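Local coordinates for encapsidation protein (Bacillus phage phi29, PDB 5HD9) that probably hydrolyses ATP to drive viral DNA packaging, this being the N-terminal ASCE-fold domain of the motor's ATPase, at residues A[31-36]-A[68-73]; A[73-78]-A[82-87]; A[93-98]-A[128-133]; A[110-115]-A[136-141]. All blocks are in the same frame, centred on the assembly; numbering follows the deposited sequence.

In the fold
Along the chain interactions 1 and 2 follow in series, and His73 belongs to both; their centres lie about 11 Å apart, and Ile36 CG2 touches Ile84 CD1 at 4.0 Å. Interactions 3 and 4 interleave in sequence, share helix 130-141 and have centres about 11 Å apart. Interactions 2, 3 and 4 involve strands of one mixed sheet, with hairpin 75-84 at its margin and strand 109-115 near its middle. Helix 26-42, which follows the probable P-loop, carries interaction 1, its centre about 27 Å from that of interaction 3. On strand 109-115, Thr111 and Val113 touch helix 26-42 while Ile112 touches helix 130-141, consistent with an ASCE sheet having helices on both faces.

Interaction 1: A[31-36]-A[68-73]; sequences MKVYPI and QEFPDH
An apolar contact between a helix and a loop joins the middle of helix 26-42, through Val33 and Ile36, to Phe70 in the connection that leads from strand 45-50 to strand 75-78. The evidence for packing is a CH-pi approach: Ile36 CG2 lies 3.4 Å from the centroid of the Phe70 ring, 16° off the ring normal, hence over a face. It is displaced toward the CZ side of the ring, and its distance to Phe70 CZ is 3.3 Å. The methyl is placed there by the Ile36 side-chain rotation (chi1 -71°), which sets CG2 opposite the backbone N while CG1 lies opposite the carbonyl carbon.

Val33 meets the same ring at its far end. Its carbonyl O lies near the ring plane at the edge, 3.9 Å from Phe70 CZ, and Val33 CG1 is 4.2 Å from that carbon. On the outer side of the contact the Glu69 carboxylate approaches Val33 CG1 through OE1, while OE2 is hydrogen-bonded to Tyr29 of the same helix. Asn37 and Ile40 also touch the Phe70 side chain, extending its apposition to helix 26-42. The backbone then reverses in a type I turn from Phe70 to His73. Dispersion between a methyl and an aromatic face implies that the Phe70 part of the loop is held by shape and burial, with the Glu69 to Tyr29 bond as the polar tie at its exposed side.

Interaction 2: A[73-78]-A[82-87]; sequences HELVVK and FYIDGK
Asp85 clasps the residues leading into the opposite strand with both carboxylate oxygens. Its OD2 accepts from His73 ND1 at 2.7 Å through the syn lone pair, nearly in the imidazole plane, although ring and carboxylate planes differ by 32°. Its OD1 takes Glu74 N at 2.9 Å, on the anti side and 31° out of the carboxylate plane. Asp85 N returns a bond to Glu74 O, 2.8 Å away. The type I' turn from Ile84 to Lys87 puts Asp85 in a left-handed conformation just past the end of its strand.

Strands 75-78 and 82-84 form part of an antiparallel beta hairpin. Val76 and Tyr83 are its hydrogen-bonded pair, with Val76 N to Tyr83 O at 2.8 Å and Tyr83 N to Val76 O at 2.7 Å. Leu75 and Val77 lie alongside Ile84 and Phe82 on the face turned to helix 26-42 and Phe63. On the other face Lys78 crosses Tyr83 at about a right angle; its NZ stands 4.6 Å from the ring centroid, 10° off the normal, a cation-pi contact. The OD2 bond, with ND1 as its donor, would fix the imidazole's rotation, and the carboxylate would probably stabilise positive charge on the ring; the OD1 bond holds the carboxylate to the backbone.

Interaction 3: A[93-98]-A[128-133]; sequences IPLSVW and PNEVSA
Leu95 points its forked end at helix 130-141, and its two methyls divide the contact. CD2 meets the aliphatic part of Glu130, 3.5 Å from Glu130 CG, with the two side chains crossing at about a right angle. CD1 faces the next turn of the helix, lying 4.1 Å from Ala133 CB and equally far from the Ala133 carbonyl carbon. Leu95 chi1 of -170° extends CG away from its own backbone N and lets both branches bear on the helix.

Glu130 is itself extended, with chi1 -179° and chi2 -178°, which carries its carboxylate past the leucine. The polar end is engaged on both oxygens: OE1 forms a salt bridge with Arg51 and a hydrogen bond with Tyr163, while OE2 accepts from Ile127 N. The methylene of a buried acid thus serves the apolar packing, and its negative charge is probably balanced by Arg51, with Tyr163 and the Ile127 N-H adding hydrogen bonds.

In the fold, Leu95 opens a short 3-10 segment directly after strand 87-94, a neighbour of strand 45-50 in the central sheet, and the contact joins this strand exit to the first turn of helix 130-141. Trp98, beyond the 3-10 segment, approaches the same helix: its CD1 is 3.8 Å from Ala133 O, which lies oblique to the indole. The indole N-H is used further along, where NE1 donates to Asn136 OD1, while the ring also touches Leu137 and Thr140.

Interaction 4: A[110-115]-A[136-141]; sequences STIVFD and NLMDTV
Ile112 sends a single methyl, CD1, into the groove among Leu137, Met138 and Val141, and all three contacts between the segments converge on that atom. Its side chain is extended toward the helix, CG1 lying opposite the carbonyl carbon (chi1 -60°) and CD1 continuing outward at chi2 165°. Leu137 CD2 is the closest partner of Ile112 CD1 at 3.6 Å, and the two side chains run past each other in opposite directions. Met138, a selenomethionine, contributes CG at 3.8 Å from Ile112 CD1; its chain bends only at its last torsion. Val141 reaches the isoleucine tip to tip, its CG2 3.8 Å from Ile112 CD1; this methyl sits between its own backbone N and carbonyl carbon, which turns it toward Ile112.

The contact lies within the beta-alpha-beta unit of strand 109-115, helix 130-141 and strand 149-153. Strand and helix segments run almost antiparallel, at 159°, with axes 10.1 Å apart. Val141 also touches Ile47 and Met138 touches Cys150, so the helix packs across the parallel part of the sheet. The strand segment ends at Asp115, whose OD2 is hydrogen-bonded to Ser28 OG of the probable P-loop, consistent with a Walker B strand.

One turn of the helix is reinforced where Thr140 OG1 donates to Asn136 O at 2.7 Å, from above the carbonyl plane, while Thr140 N reaches the same oxygen from the opposite face.

Interaction 1: A[31-36]-A[68-73]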
loop_
_atom_site.group_PDB
_atom_site.type_symbol
_atom_site.label_atom_id
_atom_site.label_comp_id
_atom_site.label_asym_id
_atom_site.label_seq_id
_atom_site.Cartn_x
_atom_site.Cartn_y
_atom_site.Cartn_z
HETATM N N MSE A 31 -1.614 7.752 0.123
HETATM C CA MSE A 31 -1.919 6.441 0.680
HETATM C C MSE A 31 -1.550 6.352 2.160
HETATM O O MSE A 31 -1.647 5.283 2.769
HETATM C CB MSE A 31 -1.206 5.347 -0.118
HETATM C CG MSE A 31 -1.781 5.117 -1.517
HETATM SE SE MSE A 31 -3.712 4.777 -1.511
HETATM C CE MSE A 31 -4.369 6.570 -1.880
ATOM N N LYS A 32 -1.114 7.473 2.729
ATOM C CA LYS A 32 -1.067 7.622 4.178
ATOM C C LYS A 32 -2.385 8.272 4.623
ATOM O O LYS A 32 -3.027 7.824 5.572
ATOM C CB LYS A 32 0.136 8.467 4.626
ATOM C CG LYS A 32 1.515 7.809 4.471
ATOM C CD LYS A 32 2.601 8.707 5.081
ATOM C CE LYS A 32 4.022 8.135 4.983
ATOM N NZ LYS A 32 4.126 6.775 4.386
ATOM N N VAL A 33 -2.787 9.322 3.911
ATOM C CA VAL A 33 -4.006 10.068 4.225
ATOM C C VAL A 33 -5.267 9.211 4.137
ATOM O O VAL A 33 -6.149 9.311 4.991
ATOM C CB VAL A 33 -4.181 11.289 3.279
ATOM C CG1 VAL A 33 -5.553 11.952 3.470
ATOM C CG2 VAL A 33 -3.080 12.297 3.511
ATOM N N TYR A 34 -5.362 8.380 3.103
ATOM C CA TYR A 34 -6.583 7.616 2.866
ATOM C C TYR A 34 -6.896 6.654 4.020
ATOM O O TYR A 34 -7.978 6.729 4.596
ATOM C CB TYR A 34 -6.494 6.852 1.540
ATOM C CG TYR A 34 -7.638 5.884 1.326
ATOM C CD1 TYR A 34 -8.892 6.340 0.953
ATOM C CD2 TYR A 34 -7.463 4.516 1.502
ATOM C CE1 TYR A 34 -9.944 5.465 0.763
ATOM C CE2 TYR A 34 -8.507 3.633 1.314
ATOM C CZ TYR A 34 -9.745 4.112 0.945
ATOM O OH TYR A 34 -10.784 3.229 0.754
ATOM N N PRO A 35 -5.958 5.758 4.373
ATOM C CA PRO A 35 -6.272 4.833 5.474
ATOM C C PRO A 35 -6.476 5.525 6.825
ATOM O O PRO A 35 -7.265 5.043 7.635
ATOM C CB PRO A 35 -5.052 3.902 5.518
ATOM C CG PRO A 35 -3.976 4.616 4.766
ATOM C CD PRO A 35 -4.665 5.446 3.743
ATOM N N ILE A 36 -5.779 6.631 7.066
ATOM C CA ILE A 36 -5.969 7.385 8.301
ATOM C C ILE A 36 -7.400 7.916 8.362
ATOM O O ILE A 36 -8.032 7.889 9.417
ATOM C CB ILE A 36 -4.963 8.552 8.421
ATOM C CG1 ILE A 36 -3.563 8.000 8.682
ATOM C CG2 ILE A 36 -5.354 9.498 9.556
ATOM C CD1 ILE A 36 -2.458 9.017 8.547
ATOM N N GLN A 68 0.131 17.412 9.515
ATOM C CA GLN A 68 -0.539 18.699 9.374
ATOM C C GLN A 68 -1.977 18.532 8.875
ATOM O O GLN A 68 -2.780 19.457 8.967
ATOM C CB GLN A 68 0.242 19.615 8.424
ATOM C CG GLN A 68 1.761 19.567 8.590
ATOM C CD GLN A 68 2.218 19.785 10.024
ATOM O OE1 GLN A 68 1.562 20.478 10.802
ATOM N NE2 GLN A 68 3.350 19.188 10.380
ATOM N N GLU A 69 -2.302 17.352 8.352
ATOM C CA GLU A 69 -3.653 17.064 7.869
ATOM C C GLU A 69 -4.615 16.685 8.986
ATOM O O GLU A 69 -5.834 16.790 8.829
ATOM C CB GLU A 69 -3.619 15.931 6.847
ATOM C CG GLU A 69 -2.990 16.321 5.517
ATOM C CD GLU A 69 -3.988 16.387 4.349
ATOM O OE1 GLU A 69 -5.169 16.019 4.526
ATOM O OE2 GLU A 69 -3.586 16.808 3.244
ATOM N N PHE A 70 -4.061 16.224 10.103
ATOM C CA PHE A 70 -4.859 15.739 11.221
ATOM C C PHE A 70 -4.378 16.358 12.529
ATOM O O PHE A 70 -3.969 15.642 13.444
ATOM C CB PHE A 70 -4.786 14.212 11.308
ATOM C CG PHE A 70 -5.142 13.508 10.025
ATOM C CD1 PHE A 70 -6.461 13.224 9.716
ATOM C CD2 PHE A 70 -4.153 13.130 9.130
ATOM C CE1 PHE A 70 -6.789 12.577 8.537
ATOM C CE2 PHE A 70 -4.474 12.483 7.948
ATOM C CZ PHE A 70 -5.793 12.205 7.653
ATOM N N PRO A 71 -4.431 17.694 12.626
ATOM C CA PRO A 71 -3.879 18.378 13.800
ATOM C C PRO A 71 -4.598 18.026 15.104
ATOM O O PRO A 71 -3.967 18.024 16.161
ATOM C CB PRO A 71 -4.068 19.859 13.460
ATOM C CG PRO A 71 -5.219 19.881 12.516
ATOM C CD PRO A 71 -5.077 18.636 11.696
ATOM N N ASP A 72 -5.892 17.726 15.025
ATOM C CA ASP A 72 -6.695 17.449 16.214
ATOM C C ASP A 72 -6.823 15.953 16.485
ATOM O O ASP A 72 -7.725 15.515 17.201
ATOM C CB ASP A 72 -8.083 18.073 16.069
ATOM C CG ASP A 72 -8.027 19.581 15.902
ATOM O OD1 ASP A 72 -7.315 20.240 16.690
ATOM O OD2 ASP A 72 -8.680 20.107 14.976
ATOM N N HIS A 73 -5.919 15.178 15.899
ATOM C CA HIS A 73 -5.823 13.753 16.177
ATOM C C HIS A 73 -4.395 13.439 16.596
ATOM O O HIS A 73 -3.445 13.994 16.044
ATOM C CB HIS A 73 -6.228 12.926 14.954
ATOM C CG HIS A 73 -7.684 13.013 14.623
ATOM N ND1 HIS A 73 -8.639 12.224 15.230
ATOM C CD2 HIS A 73 -8.353 13.801 13.743
ATOM C CE1 HIS A 73 -9.828 12.522 14.742
ATOM N NE2 HIS A 73 -9.685 13.470 13.840
#

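Interaction 2: A[73-78]-A[82-87]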
loop_
_atom_site.group_PDB
_atom_site.type_symbol
_atom_site.label_atom_id
_atom_site.label_comp_id
_atom_site.label_asym_id
_atom_site.label_seq_id
_atom_site.Cartn_x
_atom_site.Cartn_y
_atom_site.Cartn_z
ATOM N N HIS A 73 -5.919 15.178 15.899
ATOM C CA HIS A 73 -5.823 13.753 16.177
ATOM C C HIS A 73 -4.395 13.439 16.596
ATOM O O HIS A 73 -3.445 13.994 16.044
ATOM C CB HIS A 73 -6.228 12.926 14.954
ATOM C CG HIS A 73 -7.684 13.013 14.623
ATOM N ND1 HIS A 73 -8.639 12.224 15.230
ATOM C CD2 HIS A 73 -8.353 13.801 13.743
ATOM C CE1 HIS A 73 -9.828 12.522 14.742
ATOM N NE2 HIS A 73 -9.685 13.470 13.840
ATOM N N GLU A 74 -4.245 12.566 17.587
ATOM C CA GLU A 74 -2.922 12.185 18.063
ATOM C C GLU A 74 -2.440 10.962 17.290
ATOM O O GLU A 74 -2.970 9.860 17.446
ATOM C CB GLU A 74 -2.947 11.914 19.572
ATOM C CG GLU A 74 -1.640 12.232 20.297
ATOM C CD GLU A 74 -1.176 13.665 20.077
ATOM O OE1 GLU A 74 -2.038 14.553 19.893
ATOM O OE2 GLU A 74 0.051 13.904 20.076
ATOM N N LEU A 75 -1.438 11.178 16.444
ATOM C CA LEU A 75 -0.883 10.128 15.601
ATOM C C LEU A 75 0.433 9.634 16.188
ATOM O O LEU A 75 1.400 10.390 16.285
ATOM C CB LEU A 75 -0.675 10.645 14.176
ATOM C CG LEU A 75 -1.874 11.378 13.571
ATOM C CD1 LEU A 75 -1.516 11.963 12.215
ATOM C CD2 LEU A 75 -3.081 10.453 13.458
ATOM N N VAL A 76 0.462 8.362 16.574
ATOM C CA VAL A 76 1.582 7.808 17.328
ATOM C C VAL A 76 2.101 6.517 16.712
ATOM O O VAL A 76 1.327 5.660 16.285
ATOM C CB VAL A 76 1.181 7.539 18.801
ATOM C CG1 VAL A 76 2.280 6.784 19.548
ATOM C CG2 VAL A 76 0.861 8.844 19.512
ATOM N N VAL A 77 3.424 6.390 16.680
ATOM C CA VAL A 77 4.071 5.140 16.310
ATOM C C VAL A 77 4.802 4.588 17.526
ATOM O O VAL A 77 5.566 5.303 18.173
ATOM C CB VAL A 77 5.068 5.322 15.148
ATOM C CG1 VAL A 77 5.650 3.978 14.733
ATOM C CG2 VAL A 77 4.396 5.995 13.959
ATOM N N LYS A 78 4.538 3.325 17.846
ATOM C CA LYS A 78 5.290 2.605 18.868
ATOM C C LYS A 78 5.775 1.300 18.259
ATOM O O LYS A 78 4.969 0.437 17.917
ATOM C CB LYS A 78 4.442 2.313 20.108
ATOM C CG LYS A 78 3.650 3.479 20.665
ATOM C CD LYS A 78 2.966 3.040 21.949
ATOM C CE LYS A 78 1.835 3.959 22.355
ATOM N NZ LYS A 78 1.030 3.352 23.453
ATOM N N PHE A 82 0.821 1.460 14.657
ATOM C CA PHE A 82 0.294 2.805 14.484
ATOM C C PHE A 82 -0.915 3.025 15.380
ATOM O O PHE A 82 -1.819 2.188 15.427
ATOM C CB PHE A 82 -0.088 3.037 13.022
ATOM C CG PHE A 82 1.056 2.868 12.058
ATOM C CD1 PHE A 82 2.233 3.582 12.221
ATOM C CD2 PHE A 82 0.957 1.985 10.994
ATOM C CE1 PHE A 82 3.285 3.424 11.335
ATOM C CE2 PHE A 82 2.004 1.825 10.108
ATOM C CZ PHE A 82 3.170 2.544 10.278
ATOM N N TYR A 83 -0.928 4.156 16.080
ATOM C CA TYR A 83 -2.026 4.502 16.976
ATOM C C TYR A 83 -2.625 5.851 16.607
ATOM O O TYR A 83 -1.902 6.798 16.296
ATOM C CB TYR A 83 -1.547 4.521 18.429
ATOM C CG TYR A 83 -0.919 3.223 18.858
ATOM C CD1 TYR A 83 0.380 2.906 18.488
ATOM C CD2 TYR A 83 -1.628 2.304 19.620
ATOM C CE1 TYR A 83 0.958 1.714 18.868
ATOM C CE2 TYR A 83 -1.058 1.108 20.007
ATOM C CZ TYR A 83 0.236 0.817 19.628
ATOM O OH TYR A 83 0.809 -0.373 20.009
ATOM N N ILE A 84 -3.952 5.923 16.641
ATOM C CA ILE A 84 -4.667 7.167 16.396
ATOM C C ILE A 84 -5.599 7.441 17.569
ATOM O O ILE A 84 -6.499 6.652 17.855
ATOM C CB ILE A 84 -5.462 7.117 15.077
ATOM C CG1 ILE A 84 -4.499 6.882 13.911
ATOM C CG2 ILE A 84 -6.265 8.407 14.887
ATOM C CD1 ILE A 84 -5.145 6.856 12.542
ATOM N N ASP A 85 -5.366 8.564 18.243
ATOM C CA ASP A 85 -6.113 8.929 19.443
ATOM C C ASP A 85 -6.080 7.810 20.485
ATOM O O ASP A 85 -7.062 7.570 21.188
ATOM C CB ASP A 85 -7.559 9.281 19.089
ATOM C CG ASP A 85 -7.659 10.491 18.175
ATOM O OD1 ASP A 85 -6.825 11.411 18.308
ATOM O OD2 ASP A 85 -8.569 10.520 17.320
ATOM N N GLY A 86 -4.948 7.121 20.570
ATOM C CA GLY A 86 -4.742 6.122 21.602
ATOM C C GLY A 86 -5.258 4.741 21.250
ATOM O O GLY A 86 -5.138 3.812 22.049
ATOM N N LYS A 87 -5.824 4.598 20.055
ATOM C CA LYS A 87 -6.357 3.316 19.603
ATOM C C LYS A 87 -5.469 2.705 18.528
ATOM O O LYS A 87 -4.959 3.415 17.664
ATOM C CB LYS A 87 -7.777 3.486 19.062
ATOM C CG LYS A 87 -8.709 4.203 20.016
ATOM C CD LYS A 87 -10.154 4.128 19.549
ATOM C CE LYS A 87 -10.801 5.504 19.450
ATOM N NZ LYS A 87 -12.186 5.501 19.998
HETATM O O HOH W 1 -2.559 7.646 19.396
HETATM O O HOH W 2 3.607 -1.488 19.544
#

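Interaction 3: A[93-98]-A[128-133]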
loop_
_atom_site.group_PDB
_atom_site.type_symbol
_atom_site.label_atom_id
_atom_site.label_comp_id
_atom_site.label_asym_id
_atom_site.label_seq_id
_atom_site.Cartn_x
_atom_site.Cartn_y
_atom_site.Cartn_z
ATOM N N ILE A 93 4.540 -3.888 8.586
ATOM C CA ILE A 93 4.973 -5.280 8.488
ATOM C C ILE A 93 6.047 -5.466 7.421
ATOM O O ILE A 93 5.833 -5.116 6.262
ATOM C CB ILE A 93 3.774 -6.208 8.176
ATOM C CG1 ILE A 93 2.838 -6.245 9.387
ATOM C CG2 ILE A 93 4.255 -7.617 7.809
ATOM C CD1 ILE A 93 1.656 -7.178 9.257
ATOM N N PRO A 94 7.208 -6.027 7.808
ATOM C CA PRO A 94 8.157 -6.443 6.776
ATOM C C PRO A 94 7.695 -7.760 6.171
ATOM O O PRO A 94 7.538 -8.731 6.911
ATOM C CB PRO A 94 9.481 -6.608 7.539
ATOM C CG PRO A 94 9.193 -6.205 8.980
ATOM C CD PRO A 94 7.719 -6.332 9.156
ATOM N N LEU A 95 7.465 -7.794 4.863
ATOM C CA LEU A 95 6.937 -8.992 4.219
ATOM C C LEU A 95 7.862 -10.188 4.434
ATOM O O LEU A 95 7.417 -11.334 4.445
ATOM C CB LEU A 95 6.726 -8.742 2.723
ATOM C CG LEU A 95 5.950 -9.803 1.934
ATOM C CD1 LEU A 95 4.589 -10.091 2.552
ATOM C CD2 LEU A 95 5.785 -9.351 0.493
ATOM N N SER A 96 9.149 -9.912 4.627
ATOM C CA SER A 96 10.141 -10.962 4.841
ATOM C C SER A 96 9.873 -11.793 6.100
ATOM O O SER A 96 10.270 -12.956 6.170
ATOM C CB SER A 96 11.543 -10.351 4.924
ATOM O OG SER A 96 11.639 -9.422 5.990
ATOM N N VAL A 97 9.209 -11.196 7.090
ATOM C CA VAL A 97 8.937 -11.883 8.356
ATOM C C VAL A 97 7.443 -11.976 8.661
ATOM O O VAL A 97 7.042 -11.994 9.826
ATOM C CB VAL A 97 9.637 -11.179 9.541
ATOM C CG1 VAL A 97 11.152 -11.225 9.367
ATOM C CG2 VAL A 97 9.119 -9.741 9.700
ATOM N N TRP A 98 6.625 -12.041 7.616
ATOM C CA TRP A 98 5.174 -12.101 7.789
ATOM C C TRP A 98 4.745 -13.335 8.581
ATOM O O TRP A 98 3.789 -13.274 9.355
ATOM C CB TRP A 98 4.465 -12.084 6.429
ATOM C CG TRP A 98 3.029 -12.526 6.511
ATOM C CD1 TRP A 98 2.448 -13.558 5.831
ATOM C CD2 TRP A 98 2.004 -11.962 7.337
ATOM N NE1 TRP A 98 1.122 -13.665 6.178
ATOM C CE2 TRP A 98 0.825 -12.699 7.104
ATOM C CE3 TRP A 98 1.966 -10.907 8.253
ATOM C CZ2 TRP A 98 -0.376 -12.410 7.747
ATOM C CZ3 TRP A 98 0.773 -10.621 8.890
ATOM C CH2 TRP A 98 -0.381 -11.369 8.634
ATOM N N PRO A 128 11.598 -15.369 -1.929
ATOM C CA PRO A 128 11.095 -16.568 -2.615
ATOM C C PRO A 128 9.600 -16.784 -2.386
ATOM O O PRO A 128 9.146 -16.743 -1.243
ATOM C CB PRO A 128 11.916 -17.713 -2.001
ATOM C CG PRO A 128 12.714 -17.113 -0.877
ATOM C CD PRO A 128 12.802 -15.647 -1.129
ATOM N N ASN A 129 8.854 -17.009 -3.466
ATOM C CA ASN A 129 7.401 -17.137 -3.392
ATOM C C ASN A 129 6.795 -15.944 -2.665
ATOM O O ASN A 129 5.899 -16.094 -1.832
ATOM C CB ASN A 129 7.011 -18.440 -2.692
ATOM C CG ASN A 129 7.567 -19.665 -3.390
ATOM O OD1 ASN A 129 8.770 -19.922 -3.351
ATOM N ND2 ASN A 129 6.691 -20.431 -4.029
ATOM N N GLU A 130 7.303 -14.759 -2.984
ATOM C CA GLU A 130 6.853 -13.527 -2.351
ATOM C C GLU A 130 5.383 -13.244 -2.632
ATOM O O GLU A 130 4.663 -12.769 -1.758
ATOM C CB GLU A 130 7.700 -12.349 -2.829
ATOM C CG GLU A 130 7.321 -11.022 -2.210
ATOM C CD GLU A 130 8.151 -9.880 -2.749
ATOM O OE1 GLU A 130 7.565 -8.853 -3.155
ATOM O OE2 GLU A 130 9.394 -10.009 -2.766
ATOM N N VAL A 131 4.936 -13.529 -3.850
ATOM C CA VAL A 131 3.562 -13.218 -4.228
ATOM C C VAL A 131 2.598 -14.036 -3.374
ATOM O O VAL A 131 1.570 -13.526 -2.930
ATOM C CB VAL A 131 3.302 -13.488 -5.722
ATOM C CG1 VAL A 131 1.862 -13.153 -6.090
ATOM C CG2 VAL A 131 4.264 -12.678 -6.577
ATOM N N SER A 132 2.945 -15.295 -3.132
ATOM C CA SER A 132 2.160 -16.146 -2.244
ATOM C C SER A 132 2.146 -15.583 -0.822
ATOM O O SER A 132 1.132 -15.665 -0.125
ATOM C CB SER A 132 2.714 -17.574 -2.238
ATOM O OG SER A 132 2.571 -18.173 -3.513
ATOM N N ALA A 133 3.266 -15.004 -0.397
ATOM C CA ALA A 133 3.356 -14.420 0.940
ATOM C C ALA A 133 2.404 -13.232 1.095
ATOM O O ALA A 133 1.691 -13.133 2.097
ATOM C CB ALA A 133 4.789 -13.991 1.243
#

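Interaction 4: A[110-115]-A[136-141]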
loop_
_atom_site.group_PDB
_atom_site.type_symbol
_atom_site.label_atom_id
_atom_site.label_comp_id
_atom_site.label_asym_id
_atom_site.label_seq_id
_atom_site.Cartn_x
_atom_site.Cartn_y
_atom_site.Cartn_z
ATOM N N SER A 110 -8.873 -3.117 6.350
ATOM C CA SER A 110 -9.544 -3.005 5.055
ATOM C C SER A 110 -8.623 -2.444 3.971
ATOM O O SER A 110 -8.950 -2.507 2.789
ATOM C CB SER A 110 -10.795 -2.130 5.173
ATOM O OG SER A 110 -10.457 -0.755 5.207
ATOM N N THR A 111 -7.478 -1.895 4.367
ATOM C CA THR A 111 -6.512 -1.385 3.401
ATOM C C THR A 111 -5.099 -1.864 3.712
ATOM O O THR A 111 -4.649 -1.806 4.859
ATOM C CB THR A 111 -6.516 0.160 3.350
ATOM O OG1 THR A 111 -7.821 0.627 2.983
ATOM C CG2 THR A 111 -5.511 0.667 2.324
ATOM N N ILE A 112 -4.417 -2.343 2.674
ATOM C CA ILE A 112 -2.999 -2.670 2.743
ATOM C C ILE A 112 -2.245 -1.808 1.739
ATOM O O ILE A 112 -2.607 -1.761 0.563
ATOM C CB ILE A 112 -2.721 -4.159 2.432
ATOM C CG1 ILE A 112 -3.449 -5.061 3.430
ATOM C CG2 ILE A 112 -1.214 -4.439 2.455
ATOM C CD1 ILE A 112 -3.538 -6.517 2.992
ATOM N N VAL A 113 -1.200 -1.133 2.206
ATOM C CA VAL A 113 -0.352 -0.338 1.328
ATOM C C VAL A 113 1.058 -0.919 1.304
ATOM O O VAL A 113 1.758 -0.946 2.314
ATOM C CB VAL A 113 -0.309 1.134 1.762
ATOM C CG1 VAL A 113 0.591 1.942 0.834
ATOM C CG2 VAL A 113 -1.715 1.712 1.766
ATOM N N PHE A 114 1.452 -1.388 0.126
ATOM C CA PHE A 114 2.753 -2.001 -0.089
ATOM C C PHE A 114 3.596 -1.049 -0.924
ATOM O O PHE A 114 3.514 -1.049 -2.148
ATOM C CB PHE A 114 2.585 -3.359 -0.782
ATOM C CG PHE A 114 3.858 -4.159 -0.915
ATOM C CD1 PHE A 114 5.089 -3.645 -0.530
ATOM C CD2 PHE A 114 3.811 -5.441 -1.434
ATOM C CE1 PHE A 114 6.247 -4.397 -0.665
ATOM C CE2 PHE A 114 4.966 -6.196 -1.572
ATOM C CZ PHE A 114 6.183 -5.673 -1.186
ATOM N N ASP A 115 4.407 -0.236 -0.258
ATOM C CA ASP A 115 5.185 0.777 -0.954
ATOM C C ASP A 115 6.490 0.192 -1.487
ATOM O O ASP A 115 7.081 -0.699 -0.870
ATOM C CB ASP A 115 5.466 1.962 -0.031
ATOM C CG ASP A 115 5.853 3.220 -0.791
ATOM O OD1 ASP A 115 5.850 3.199 -2.040
ATOM O OD2 ASP A 115 6.148 4.241 -0.137
ATOM N N ASN A 136 -1.055 -14.559 1.132
ATOM C CA ASN A 136 -1.382 -15.109 2.444
ATOM C C ASN A 136 -1.714 -14.003 3.443
ATOM O O ASN A 136 -2.661 -14.121 4.222
ATOM C CB ASN A 136 -0.230 -15.962 2.978
ATOM C CG ASN A 136 -0.531 -16.562 4.340
ATOM O OD1 ASN A 136 -0.108 -16.036 5.368
ATOM N ND2 ASN A 136 -1.272 -17.665 4.354
ATOM N N LEU A 137 -0.931 -12.930 3.413
ATOM C CA LEU A 137 -1.171 -11.776 4.272
ATOM C C LEU A 137 -2.565 -11.209 4.019
ATOM O O LEU A 137 -3.302 -10.920 4.961
ATOM C CB LEU A 137 -0.099 -10.706 4.036
ATOM C CG LEU A 137 -0.029 -9.512 4.994
ATOM C CD1 LEU A 137 1.360 -8.901 4.944
ATOM C CD2 LEU A 137 -1.062 -8.448 4.667
HETATM N N MSE A 138 -2.925 -11.070 2.748
HETATM C CA MSE A 138 -4.218 -10.510 2.368
HETATM C C MSE A 138 -5.382 -11.374 2.851
HETATM O O MSE A 138 -6.326 -10.864 3.454
HETATM C CB MSE A 138 -4.289 -10.336 0.848
HETATM C CG MSE A 138 -3.363 -9.254 0.327
HETATM SE SE MSE A 138 -3.268 -9.186 -1.613
HETATM C CE MSE A 138 -5.135 -8.769 -1.962
ATOM N N ASP A 139 -5.322 -12.675 2.592
ATOM C CA ASP A 139 -6.391 -13.567 3.030
ATOM C C ASP A 139 -6.484 -13.606 4.551
ATOM O O ASP A 139 -7.569 -13.772 5.108
ATOM C CB ASP A 139 -6.185 -14.985 2.495
ATOM C CG ASP A 139 -7.177 -15.357 1.400
ATOM O OD1 ASP A 139 -8.287 -14.785 1.337
ATOM O OD2 ASP A 139 -6.847 -16.250 0.600
ATOM N N THR A 140 -5.347 -13.457 5.225
ATOM C CA THR A 140 -5.329 -13.508 6.681
ATOM C C THR A 140 -6.100 -12.334 7.290
ATOM O O THR A 140 -6.877 -12.521 8.227
ATOM C CB THR A 140 -3.881 -13.510 7.231
ATOM O OG1 THR A 140 -3.206 -14.699 6.807
ATOM C CG2 THR A 140 -3.873 -13.457 8.756
ATOM N N VAL A 141 -5.894 -11.131 6.758
ATOM C CA VAL A 141 -6.436 -9.926 7.386
ATOM C C VAL A 141 -7.727 -9.415 6.739
ATOM O O VAL A 141 -8.488 -8.689 7.380
ATOM C CB VAL A 141 -5.392 -8.780 7.393
ATOM C CG1 VAL A 141 -4.130 -9.225 8.114
ATOM C CG2 VAL A 141 -5.071 -8.302 5.977
#